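PDB 3FTJ: macrolide export ATP-binding/permease protein MacB from Actinobacillus actinomycetemcomitans, which works as the inner-membrane ABC transporter of the tripartite efflux system MacAB-TdeA, using ATP to export macrolides and confer resistance to them, this chain being its periplasmic region. Local coordinates for residues 60-65 with 115-120; 139-144 with 155-160. All coordinates share one frame; numbering follows the deposited sequence.

Contact 1: residues 60-65 with 115-120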
ATOM      1  N   GLY A  60      -9.484   0.324 -13.028  1.00 19.19           N
ATOM      2  CA  GLY A  60     -10.366   1.027 -13.940  1.00 17.90           C
ATOM      3  C   GLY A  60      -9.738   1.324 -15.286  1.00 19.37           C
ATOM      4  O   GLY A  60      -8.770   0.676 -15.684  1.00 20.21           O
ATOM      5  N   ILE A  61     -10.294   2.312 -15.983  1.00 16.24           N
ATOM      6  CA  ILE A  61      -9.866   2.633 -17.333  1.00 16.18           C
ATOM      7  C   ILE A  61      -8.977   3.855 -17.328  1.00 18.77           C
ATOM      8  O   ILE A  61      -9.356   4.909 -16.813  1.00 20.11           O
ATOM      9  CB  ILE A  61     -11.076   2.849 -18.280  1.00 19.48           C
ATOM     10  CG1 ILE A  61     -11.745   1.516 -18.602  1.00 20.23           C
ATOM     11  CG2 ILE A  61     -10.631   3.469 -19.590  1.00 19.57           C
ATOM     12  CD1 ILE A  61     -12.384   0.847 -17.429  1.00 26.79           C
ATOM     13  N   LEU A  62      -7.783   3.701 -17.889  1.00 21.02           N
ATOM     14  CA  LEU A  62      -6.805   4.780 -17.936  1.00 19.77           C
ATOM     15  C   LEU A  62      -6.671   5.280 -19.363  1.00 21.45           C
ATOM     16  O   LEU A  62      -6.287   4.521 -20.258  1.00 20.61           O
ATOM     17  CB  LEU A  62      -5.444   4.264 -17.459  1.00 15.33           C
ATOM     18  CG  LEU A  62      -4.381   5.256 -16.985  1.00 22.56           C
ATOM     19  CD1 LEU A  62      -3.009   4.617 -17.033  1.00 22.65           C
ATOM     20  CD2 LEU A  62      -4.386   6.491 -17.831  1.00 28.99           C
ATOM     21  N   VAL A  63      -6.984   6.553 -19.578  1.00 21.20           N
ATOM     22  CA  VAL A  63      -6.763   7.179 -20.878  1.00 18.38           C
ATOM     23  C   VAL A  63      -5.454   7.975 -20.860  1.00 24.19           C
ATOM     24  O   VAL A  63      -5.173   8.731 -19.914  1.00 18.31           O
ATOM     25  CB  VAL A  63      -7.925   8.114 -21.274  1.00 22.45           C
ATOM     26  CG1 VAL A  63      -7.542   8.963 -22.489  1.00 20.90           C
ATOM     27  CG2 VAL A  63      -9.193   7.315 -21.535  1.00 20.24           C
ATOM     28  N   VAL A  64      -4.637   7.776 -21.890  1.00 18.46           N
ATOM     29  CA  VAL A  64      -3.394   8.522 -22.022  1.00 16.82           C
ATOM     30  C   VAL A  64      -3.275   8.989 -23.456  1.00 21.42           C
ATOM     31  O   VAL A  64      -3.085   8.179 -24.366  1.00 16.93           O
ATOM     32  CB  VAL A  64      -2.182   7.661 -21.699  1.00 18.67           C
ATOM     33  CG1 VAL A  64      -0.905   8.514 -21.721  1.00 20.19           C
ATOM     34  CG2 VAL A  64      -2.370   6.965 -20.345  1.00 22.63           C
ATOM     35  N   GLY A  65      -3.391  10.295 -23.659  1.00 20.10           N
ATOM     36  CA  GLY A  65      -3.428  10.834 -25.003  1.00 20.94           C
ATOM     37  C   GLY A  65      -4.645  10.271 -25.700  1.00 22.91           C
ATOM     38  O   GLY A  65      -5.772  10.493 -25.270  1.00 23.12           O
ATOM     39  N   LYS A 115       6.476   1.858 -19.384  1.00 30.48           N
ATOM     40  CA  LYS A 115       6.728   1.218 -20.667  1.00 31.98           C
ATOM     41  C   LYS A 115       5.450   0.982 -21.470  1.00 29.88           C
ATOM     42  O   LYS A 115       5.416   1.230 -22.670  1.00 30.47           O
ATOM     43  CB  LYS A 115       7.469  -0.108 -20.477  1.00 33.56           C
ATOM     44  CG  LYS A 115       7.628  -0.890 -21.774  1.00 41.15           C
ATOM     45  CD  LYS A 115       8.185  -2.284 -21.547  1.00 49.76           C
ATOM     46  CE  LYS A 115       8.385  -3.016 -22.870  1.00 54.35           C
ATOM     47  NZ  LYS A 115       8.738  -4.447 -22.656  1.00 60.04           N
ATOM     48  N   ALA A 116       4.401   0.503 -20.809  1.00 28.93           N
ATOM     49  CA  ALA A 116       3.157   0.163 -21.496  1.00 28.74           C
ATOM     50  C   ALA A 116       2.432   1.389 -22.035  1.00 28.41           C
ATOM     51  O   ALA A 116       1.865   1.365 -23.129  1.00 31.16           O
ATOM     52  CB  ALA A 116       2.238  -0.624 -20.566  1.00 32.28           C
ATOM     53  N   ILE A 117       2.467   2.466 -21.265  1.00 30.26           N
ATOM     54  CA  ILE A 117       1.693   3.660 -21.572  1.00 27.00           C
ATOM     55  C   ILE A 117       2.498   4.696 -22.341  1.00 29.85           C
ATOM     56  O   ILE A 117       1.945   5.471 -23.116  1.00 30.03           O
ATOM     57  CB  ILE A 117       1.237   4.329 -20.275  1.00 27.64           C
ATOM     58  CG1 ILE A 117       0.328   3.398 -19.482  1.00 27.92           C
ATOM     59  CG2 ILE A 117       0.550   5.648 -20.567  1.00 31.53           C
ATOM     60  CD1 ILE A 117       0.264   3.785 -18.026  1.00 36.91           C
ATOM     61  N   PHE A 118       3.804   4.725 -22.109  1.00 28.43           N
ATOM     62  CA  PHE A 118       4.639   5.786 -22.661  1.00 34.99           C
ATOM     63  C   PHE A 118       5.777   5.281 -23.546  1.00 36.30           C
ATOM     64  O   PHE A 118       6.398   6.059 -24.262  1.00 39.39           O
ATOM     65  CB  PHE A 118       5.183   6.674 -21.540  1.00 29.44           C
ATOM     66  CG  PHE A 118       4.151   7.597 -20.948  1.00 27.37           C
ATOM     67  CD1 PHE A 118       3.715   7.434 -19.644  1.00 25.81           C
ATOM     68  CD2 PHE A 118       3.604   8.620 -21.709  1.00 29.84           C
ATOM     69  CE1 PHE A 118       2.760   8.282 -19.104  1.00 25.90           C
ATOM     70  CE2 PHE A 118       2.643   9.472 -21.175  1.00 27.34           C
ATOM     71  CZ  PHE A 118       2.222   9.301 -19.873  1.00 25.76           C
ATOM     72  N   ALA A 119       6.034   3.977 -23.504  1.00 35.58           N
ATOM     73  CA  ALA A 119       7.127   3.393 -24.269  1.00 37.02           C
ATOM     74  C   ALA A 119       8.399   4.219 -24.084  1.00 40.20           C
ATOM     75  O   ALA A 119       8.942   4.284 -22.981  1.00 39.25           O
ATOM     76  CB  ALA A 119       6.752   3.296 -25.741  1.00 37.31           C
ATOM     77  N   ASN A 120       8.857   4.866 -25.155  1.00 40.92           N
ATOM     78  CA  ASN A 120      10.105   5.629 -25.113  1.00 40.42           C
ATOM     79  C   ASN A 120       9.892   7.129 -24.920  1.00 41.08           C
ATOM     80  O   ASN A 120      10.850   7.907 -24.905  1.00 45.70           O
ATOM     81  CB  ASN A 120      10.953   5.353 -26.360  1.00 43.10           C
ATOM     82  CG  ASN A 120      11.552   3.950 -26.361  1.00 46.73           C
ATOM     83  OD1 ASN A 120      12.440   3.642 -25.561  1.00 42.59           O
ATOM     84  ND2 ASN A 120      11.064   3.093 -27.259  1.00 40.82           N
TER

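Contact 2: residues 139-144 with 155-160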
ATOM      1  N   GLY A 139       6.652  10.959 -11.444  1.00 21.34           N
ATOM      2  CA  GLY A 139       7.796  10.085 -11.291  1.00 21.39           C
ATOM      3  C   GLY A 139       7.541   8.649 -11.698  1.00 26.26           C
ATOM      4  O   GLY A 139       6.429   8.289 -12.108  1.00 21.74           O
ATOM      5  N   VAL A 140       8.588   7.833 -11.572  1.00 24.42           N
ATOM      6  CA  VAL A 140       8.567   6.428 -11.958  1.00 23.04           C
ATOM      7  C   VAL A 140       9.410   5.632 -10.972  1.00 30.01           C
ATOM      8  O   VAL A 140      10.509   6.054 -10.616  1.00 30.80           O
ATOM      9  CB  VAL A 140       9.176   6.230 -13.364  1.00 24.46           C
ATOM     10  CG1 VAL A 140       9.125   4.763 -13.775  1.00 27.65           C
ATOM     11  CG2 VAL A 140       8.455   7.085 -14.378  1.00 24.78           C
ATOM     12  N   VAL A 141       8.898   4.487 -10.530  1.00 28.27           N
ATOM     13  CA  VAL A 141       9.642   3.611  -9.630  1.00 26.76           C
ATOM     14  C   VAL A 141       9.823   2.230 -10.252  1.00 30.76           C
ATOM     15  O   VAL A 141       9.130   1.874 -11.207  1.00 28.46           O
ATOM     16  CB  VAL A 141       8.930   3.437  -8.273  1.00 29.82           C
ATOM     17  CG1 VAL A 141       8.967   4.731  -7.471  1.00 28.99           C
ATOM     18  CG2 VAL A 141       7.494   2.962  -8.477  1.00 23.62           C
ATOM     19  N   SER A 142      10.764   1.455  -9.723  1.00 29.80           N
ATOM     20  CA  SER A 142      10.903   0.066 -10.139  1.00 33.97           C
ATOM     21  C   SER A 142       9.655  -0.687  -9.683  1.00 35.47           C
ATOM     22  O   SER A 142       8.957  -0.240  -8.772  1.00 37.23           O
ATOM     23  CB  SER A 142      12.149  -0.551  -9.519  1.00 35.40           C
ATOM     24  OG  SER A 142      12.044  -0.565  -8.109  1.00 34.07           O
ATOM     25  N   ASP A 143       9.356  -1.820 -10.305  1.00 37.50           N
ATOM     26  CA  ASP A 143       8.119  -2.522  -9.969  1.00 44.12           C
ATOM     27  C   ASP A 143       8.267  -3.635  -8.935  1.00 44.41           C
ATOM     28  O   ASP A 143       9.374  -3.978  -8.523  1.00 44.45           O
ATOM     29  CB  ASP A 143       7.415  -3.044 -11.224  1.00 44.13           C
ATOM     30  CG  ASP A 143       8.372  -3.401 -12.326  1.00 44.95           C
ATOM     31  OD1 ASP A 143       9.444  -3.960 -12.019  1.00 47.84           O
ATOM     32  OD2 ASP A 143       8.047  -3.123 -13.498  1.00 44.63           O
ATOM     33  N   GLN A 144       7.129  -4.185  -8.522  1.00 45.41           N
ATOM     34  CA  GLN A 144       7.088  -5.231  -7.511  1.00 43.35           C
ATOM     35  C   GLN A 144       7.731  -6.520  -8.005  1.00 50.24           C
ATOM     36  O   GLN A 144       7.156  -7.232  -8.829  1.00 58.54           O
ATOM     37  CB  GLN A 144       5.644  -5.498  -7.085  1.00 50.84           C
ATOM     38  CG  GLN A 144       4.991  -4.353  -6.324  1.00 49.64           C
ATOM     39  CD  GLN A 144       5.714  -4.026  -5.028  1.00 49.81           C
ATOM     40  OE1 GLN A 144       6.943  -3.979  -4.983  1.00 52.86           O
ATOM     41  NE2 GLN A 144       4.951  -3.792  -3.966  1.00 46.27           N
ATOM     42  N   ASN A 155       0.425  -0.471 -12.732  1.00 25.26           N
ATOM     43  CA  ASN A 155       0.298   0.046 -11.388  1.00 25.99           C
ATOM     44  C   ASN A 155       0.571   1.541 -11.380  1.00 26.84           C
ATOM     45  O   ASN A 155       1.593   1.997 -11.899  1.00 25.65           O
ATOM     46  CB  ASN A 155       1.257  -0.688 -10.454  1.00 29.05           C
ATOM     47  CG  ASN A 155       0.994  -2.188 -10.417  1.00 32.58           C
ATOM     48  OD1 ASN A 155      -0.115  -2.625 -10.122  1.00 30.16           O
ATOM     49  ND2 ASN A 155       2.015  -2.978 -10.722  1.00 36.30           N
ATOM     50  N   LEU A 156      -0.366   2.303 -10.818  1.00 22.42           N
ATOM     51  CA  LEU A 156      -0.160   3.728 -10.576  1.00 26.00           C
ATOM     52  C   LEU A 156      -0.297   4.018  -9.081  1.00 22.10           C
ATOM     53  O   LEU A 156      -1.177   3.469  -8.421  1.00 20.16           O
ATOM     54  CB  LEU A 156      -1.163   4.581 -11.355  1.00 21.38           C
ATOM     55  CG  LEU A 156      -1.481   4.303 -12.829  1.00 25.18           C
ATOM     56  CD1 LEU A 156      -1.748   5.631 -13.515  1.00 27.02           C
ATOM     57  CD2 LEU A 156      -0.378   3.579 -13.551  1.00 29.87           C
ATOM     58  N   TYR A 157       0.562   4.891  -8.559  1.00 17.26           N
ATOM     59  CA  TYR A 157       0.556   5.209  -7.134  1.00 17.68           C
ATOM     60  C   TYR A 157       0.283   6.681  -6.876  1.00 19.35           C
ATOM     61  O   TYR A 157       0.976   7.551  -7.396  1.00 20.01           O
ATOM     62  CB  TYR A 157       1.888   4.814  -6.496  1.00 18.67           C
ATOM     63  CG  TYR A 157       2.266   3.376  -6.764  1.00 19.37           C
ATOM     64  CD1 TYR A 157       1.690   2.344  -6.044  1.00 22.08           C
ATOM     65  CD2 TYR A 157       3.189   3.053  -7.742  1.00 22.91           C
ATOM     66  CE1 TYR A 157       2.025   1.027  -6.280  1.00 21.81           C
ATOM     67  CE2 TYR A 157       3.531   1.736  -7.991  1.00 27.85           C
ATOM     68  CZ  TYR A 157       2.946   0.729  -7.252  1.00 21.83           C
ATOM     69  OH  TYR A 157       3.282  -0.581  -7.487  1.00 27.19           O
ATOM     70  N   SER A 158      -0.720   6.943  -6.049  1.00 17.02           N
ATOM     71  CA  SER A 158      -1.201   8.291  -5.792  1.00 17.06           C
ATOM     72  C   SER A 158      -1.427   8.417  -4.289  1.00 17.03           C
ATOM     73  O   SER A 158      -1.505   7.402  -3.597  1.00 18.83           O
ATOM     74  CB  SER A 158      -2.504   8.501  -6.572  1.00 18.90           C
ATOM     75  OG  SER A 158      -2.879   9.858  -6.646  1.00 20.22           O
ATOM     76  N   PRO A 159      -1.516   9.650  -3.760  1.00 16.08           N
ATOM     77  CA  PRO A 159      -1.712   9.749  -2.307  1.00 18.18           C
ATOM     78  C   PRO A 159      -3.037   9.140  -1.885  1.00 19.04           C
ATOM     79  O   PRO A 159      -4.042   9.340  -2.582  1.00 19.81           O
ATOM     80  CB  PRO A 159      -1.736  11.264  -2.057  1.00 19.42           C
ATOM     81  CG  PRO A 159      -0.991  11.858  -3.220  1.00 19.03           C
ATOM     82  CD  PRO A 159      -1.346  10.973  -4.386  1.00 17.87           C
ATOM     83  N   TYR A 160      -3.046   8.412  -0.769  1.00 18.82           N
ATOM     84  CA  TYR A 160      -4.278   7.815  -0.251  1.00 17.67           C
ATOM     85  C   TYR A 160      -5.379   8.863  -0.115  1.00 18.47           C
ATOM     86  O   TYR A 160      -6.553   8.564  -0.332  1.00 18.94           O
ATOM     87  CB  TYR A 160      -4.051   7.111   1.099  1.00 16.03           C
ATOM     88  CG  TYR A 160      -3.735   8.041   2.269  1.00 16.38           C
ATOM     89  CD1 TYR A 160      -4.737   8.751   2.912  1.00 19.71           C
ATOM     90  CD2 TYR A 160      -2.426   8.207   2.720  1.00 21.45           C
ATOM     91  CE1 TYR A 160      -4.448   9.616   3.980  1.00 20.00           C
ATOM     92  CE2 TYR A 160      -2.123   9.061   3.785  1.00 21.53           C
ATOM     93  CZ  TYR A 160      -3.142   9.764   4.408  1.00 21.79           C
ATOM     94  OH  TYR A 160      -2.858  10.606   5.465  1.00 24.61           O
TER

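Contact 1: residues 60-65 with 115-120
The last turn of helix 111-118 is closed by Ala119 N donating to Lys115 O at 2.9 Å, and from this turn Ile117 and Phe118 meet Leu62 and Val64 of strand 49-64. The meeting itself is entirely apolar. Its centre is Ile117 CG2, which faces the open fork of Val64's two methyls: CG2 of Val64 is 3.2 Å from it and CG1 of Val64 3.4 Å. Both spacings are tighter than usual for carbon pairs, so the methyl fits with little slack. At Val64, CG1 stands anti to the backbone N (chi1 -175°) and CG2 anti to the carbonyl carbon, and the fork opens onto the helix. The other arm of Ile117 reaches along the strand to Leu62, where the two CD1 atoms come within 3.5 Å and the side chains cross at about a right angle. In the fold, this is where the end of the helix lies against the sheet of the MacB-like periplasmic core domain, with Ile117 also touching Phe69 of strand 67-77, the antiparallel neighbour of 49-64. Phe118 adds a second approach to Val64. Its ring presents CE2 and CZ to Val64 CG1, each at 3.7 Å, in an oblique approach. Ile117 CG2 lies 3.7 Å above one face of the same ring, offset toward its rim, so a single methyl serves both Val64 and the ring. Val128 of strand 127-130 touches Val64, Leu62 and Phe118. Beyond Phe118 the chain turns away from the strand, Ala119 leaving helical geometry with positive phi.

Contact 2: residues 139-144 with 155-160
Chi1 of -69° at Val141 places CG2 between the backbone N and the carbonyl carbon, while chi1 of -53° at Tyr157 sets CG beside the backbone N, anti to the carbonyl carbon, and the ring extends toward that methyl. The two residues belong to strands 133-141 and 155-159 of the periplasmic core domain's mixed sheet, and these strands do not pair with each other: strand 106-110 lies between them, parallel to the first and antiparallel to the second. The contact is therefore made by side chains reaching over a middle strand, and that strand supplies Val108, which touches Val141, and Asp110, which touches Tyr157. Val141 CG2 approaches the ring obliquely, 4.2 Å from CE2 and 4.4 Å from CD2 of Tyr157, a loose van der Waals contact. Tyr157 has aromatic company elsewhere too, since its ring meets those of Tyr75, with planes about 20° apart, and Tyr81. Past Val141 the chain leaves the strand and bends round the phenol end of Tyr157. On this bend Asp143 OD2 takes a weak hydrogen bond from Ser112 N, while Asn155 ND2 bonds to Asp110 OD1, which ties the start of strand 155-159 to the middle strand. Gln144 then brings its methylene CG near the hydroxyl of Tyr157. Its amide goes elsewhere, NE2 bonding to Glu85 OE2, and the part of Gln144 that borders the hydroxyl is the methylene CG, 4.3 Å from Tyr157 OH.

How the contacts relate
Following the chain from its N terminus, contact 1 comes first: strand 49-64 runs out at 60-65, and the 49 residues that follow, including strands 67-77 and 106-110, loop round before 115-120 returns to it. Contact 2 then closes a much shorter loop of ten residues, 145-154, most of them not modelled. The two are in series, neither nested nor crossed, with centres about 14 Å apart. Both reach the same sheet, contact 1 joining a helix to it and contact 2 joining two of its strands across 106-110. They touch where Leu62 CD1 packs 3.9 Å from Leu156 CD1, and helix 111-118 also touches Val140 and Leu156.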